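Local coordinates for putative phosphonate binding protein for ABC transporter (Prochlorococcus marinus str. MIT 9301, PDB 5LQ5) that binds inorganic phosphite strongly, and methylphosphonate and phosphate only very weakly, probably as the solute-binding component of an ABC transporter, at residues 87-92 with 200-205. Numbering follows the deposited sequence. Where two conformers were deposited one is given.
With PO3 (phosphite ion), chain B.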
loop_
_atom_site.group_PDB
_atom_site.type_symbol
_atom_site.label_atom_id
_atom_site.label_comp_id
_atom_site.label_asym_id
_atom_site.label_seq_id
_atom_site.Cartn_x
_atom_site.Cartn_y
_atom_site.Cartn_z
ATOM N N ASP A 87 -9.898 -2.240 1.998
ATOM C CA ASP A 87 -8.763 -2.727 2.796
ATOM C C ASP A 87 -9.044 -3.916 3.691
ATOM O O ASP A 87 -8.108 -4.582 4.127
ATOM C CB ASP A 87 -8.122 -1.581 3.579
ATOM C CG ASP A 87 -7.580 -0.520 2.676
ATOM O OD1 ASP A 87 -6.796 -0.880 1.757
ATOM O OD2 ASP A 87 -7.907 0.674 2.878
ATOM N N LYS A 88 -10.321 -4.179 3.982
ATOM C CA LYS A 88 -10.725 -5.415 4.664
ATOM C C LYS A 88 -10.696 -6.672 3.777
ATOM O O LYS A 88 -10.586 -7.774 4.295
ATOM C CB LYS A 88 -12.125 -5.287 5.314
ATOM C CG LYS A 88 -12.108 -4.547 6.659
ATOM C CD LYS A 88 -13.403 -4.763 7.442
ATOM C CE LYS A 88 -14.411 -3.670 7.220
ATOM N NZ LYS A 88 -15.743 -4.053 7.764
ATOM N N GLU A 89 -10.831 -6.468 2.471
ATOM C CA GLU A 89 -10.923 -7.537 1.450
ATOM C C GLU A 89 -10.061 -7.217 0.209
ATOM O O GLU A 89 -10.530 -7.246 -0.945
ATOM C CB GLU A 89 -12.389 -7.811 1.048
ATOM C CG GLU A 89 -13.124 -6.621 0.428
ATOM C CD GLU A 89 -14.190 -6.036 1.343
ATOM O OE1 GLU A 89 -13.857 -5.706 2.498
ATOM O OE2 GLU A 89 -15.365 -5.919 0.923
ATOM N N PHE A 90 -8.790 -6.911 0.490
ATOM C CA PHE A 90 -7.866 -6.396 -0.521
ATOM C C PHE A 90 -7.300 -7.576 -1.329
ATOM O O PHE A 90 -7.165 -8.671 -0.821
ATOM C CB PHE A 90 -6.743 -5.578 0.129
ATOM C CG PHE A 90 -6.196 -4.504 -0.759
ATOM C CD1 PHE A 90 -6.878 -3.318 -0.895
ATOM C CD2 PHE A 90 -5.022 -4.677 -1.508
ATOM C CE1 PHE A 90 -6.466 -2.337 -1.753
ATOM C CE2 PHE A 90 -4.586 -3.665 -2.362
ATOM C CZ PHE A 90 -5.319 -2.496 -2.496
ATOM N N LYS A 91 -6.944 -7.291 -2.575
ATOM C CA LYS A 91 -6.413 -8.280 -3.513
ATOM C C LYS A 91 -5.208 -7.772 -4.306
ATOM O O LYS A 91 -5.061 -6.575 -4.541
ATOM C CB LYS A 91 -7.481 -8.736 -4.518
ATOM C CG LYS A 91 -8.693 -9.342 -3.865
ATOM C CD LYS A 91 -9.766 -9.565 -4.925
ATOM C CE LYS A 91 -10.980 -10.252 -4.328
ATOM N NZ LYS A 91 -11.944 -10.571 -5.414
ATOM N N SER A 92 -4.364 -8.724 -4.698
ATOM C CA SER A 92 -3.315 -8.480 -5.663
ATOM C C SER A 92 -3.716 -9.051 -7.014
ATOM O O SER A 92 -4.585 -9.931 -7.130
ATOM C CB SER A 92 -2.006 -9.142 -5.246
ATOM O OG SER A 92 -1.565 -8.713 -3.957
ATOM N N THR A 200 -5.699 -12.720 -6.835
ATOM C CA THR A 200 -5.508 -13.465 -5.590
ATOM C C THR A 200 -6.733 -13.506 -4.674
ATOM O O THR A 200 -7.657 -12.680 -4.825
ATOM C CB THR A 200 -4.349 -12.878 -4.747
ATOM O OG1 THR A 200 -4.731 -11.621 -4.132
ATOM C CG2 THR A 200 -3.055 -12.686 -5.612
ATOM N N PRO A 201 -6.712 -14.416 -3.677
ATOM C CA PRO A 201 -7.624 -14.301 -2.552
ATOM C C PRO A 201 -7.441 -12.988 -1.784
ATOM O O PRO A 201 -6.449 -12.271 -1.971
ATOM C CB PRO A 201 -7.230 -15.484 -1.658
ATOM C CG PRO A 201 -6.609 -16.475 -2.564
ATOM C CD PRO A 201 -5.869 -15.626 -3.552
ATOM N N GLU A 202 -8.428 -12.701 -0.955
ATOM C CA GLU A 202 -8.483 -11.474 -0.134
ATOM C C GLU A 202 -7.631 -11.543 1.126
ATOM O O GLU A 202 -7.415 -12.623 1.691
ATOM C CB GLU A 202 -9.921 -11.172 0.317
ATOM C CG GLU A 202 -10.886 -10.920 -0.836
ATOM C CD GLU A 202 -12.337 -11.285 -0.539
ATOM O OE1 GLU A 202 -12.604 -12.262 0.189
ATOM O OE2 GLU A 202 -13.231 -10.591 -1.063
ATOM N N TYR A 203 -7.197 -10.364 1.562
ATOM C CA TYR A 203 -6.398 -10.178 2.780
ATOM C C TYR A 203 -6.588 -8.708 3.231
ATOM O O TYR A 203 -7.162 -7.908 2.510
ATOM C CB TYR A 203 -4.894 -10.545 2.560
ATOM C CG TYR A 203 -4.306 -9.849 1.375
ATOM C CD1 TYR A 203 -3.827 -8.543 1.508
ATOM C CD2 TYR A 203 -4.290 -10.449 0.104
ATOM C CE1 TYR A 203 -3.324 -7.860 0.421
ATOM C CE2 TYR A 203 -3.774 -9.770 -0.995
ATOM C CZ TYR A 203 -3.311 -8.460 -0.829
ATOM O OH TYR A 203 -2.822 -7.746 -1.903
ATOM N N VAL A 204 -6.062 -8.359 4.408
ATOM C CA VAL A 204 -6.183 -6.973 4.926
ATOM C C VAL A 204 -4.975 -6.150 4.459
ATOM O O VAL A 204 -3.883 -6.680 4.369
ATOM C CB VAL A 204 -6.287 -6.919 6.466
ATOM C CG1 VAL A 204 -4.978 -7.264 7.140
ATOM C CG2 VAL A 204 -6.736 -5.555 6.912
ATOM N N ASP A 205 -5.154 -4.853 4.205
ATOM C CA ASP A 205 -4.032 -4.043 3.719
ATOM C C ASP A 205 -3.974 -2.638 4.345
ATOM O O ASP A 205 -3.520 -2.479 5.500
ATOM C CB ASP A 205 -3.960 -4.069 2.185
ATOM C CG ASP A 205 -2.566 -3.647 1.642
ATOM O OD1 ASP A 205 -1.696 -3.192 2.441
ATOM O OD2 ASP A 205 -2.310 -3.858 0.427
HETATM P P PO3 B . 1.074 -2.273 0.197
HETATM O O1 PO3 B . 0.029 -3.304 -0.344
HETATM O O2 PO3 B . 1.798 -2.715 1.534
HETATM O O3 PO3 B . 2.098 -1.880 -0.904
#
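Two antiparallel connecting segments, 87-92 and 200-205, are laced together mainly by backbone hydrogen bonds where the chain passes between the two sheets of the protein, beside the phosphite site. Residues 87-92 link strand 79-84 of one sheet to strand 92-97 of the other, and 200-205 return from strand 194-199 to strand 207-210. At the middle, Phe90 and Tyr203 form a hydrogen-bonded antiparallel pair, Phe90 N to Tyr203 O at 2.8 Å and Tyr203 N to Phe90 O at 2.9 Å. Toward one end Asp205 N meets a lone pair of Asp87 O; at the other, Thr200 N gives a nearly straight bond to Ser92 O. Thr200 suits its place because its hydroxyl, turned to the crowded chi1 of 73°, accepts from Ser92 N and donates to Pro201 O. Tyr203 likewise takes the crowded first torsion (52°), so that its ring lies with one face under Phe90 O, 3.4 Å from the plane, and its hydroxyl donates to Ser92 OG at 2.6 Å. The small Ser92 hydroxyl can also bond Ser128 O, tying the pair to helix 127-139. An alanine in place of Tyr203 would probably loosen this join, losing the hydroxyl bond to Ser92 and the ring beneath the Phe90 carbonyl. Phe90 offers a flat apolar ring to Asp205 CB and crosses the carboxylate, the planes 87° apart; it also stacks edge-to-face with Tyr206. Asp205 has two carboxylate oxygens to divide: OD1 accepts from Gly65 N, while OD2 lies 2.5 Å from phosphite O1. A pair of interdomain connections forming a hinge, with the ligand in the cleft between two lobes, is characteristic of the periplasmic binding protein fold.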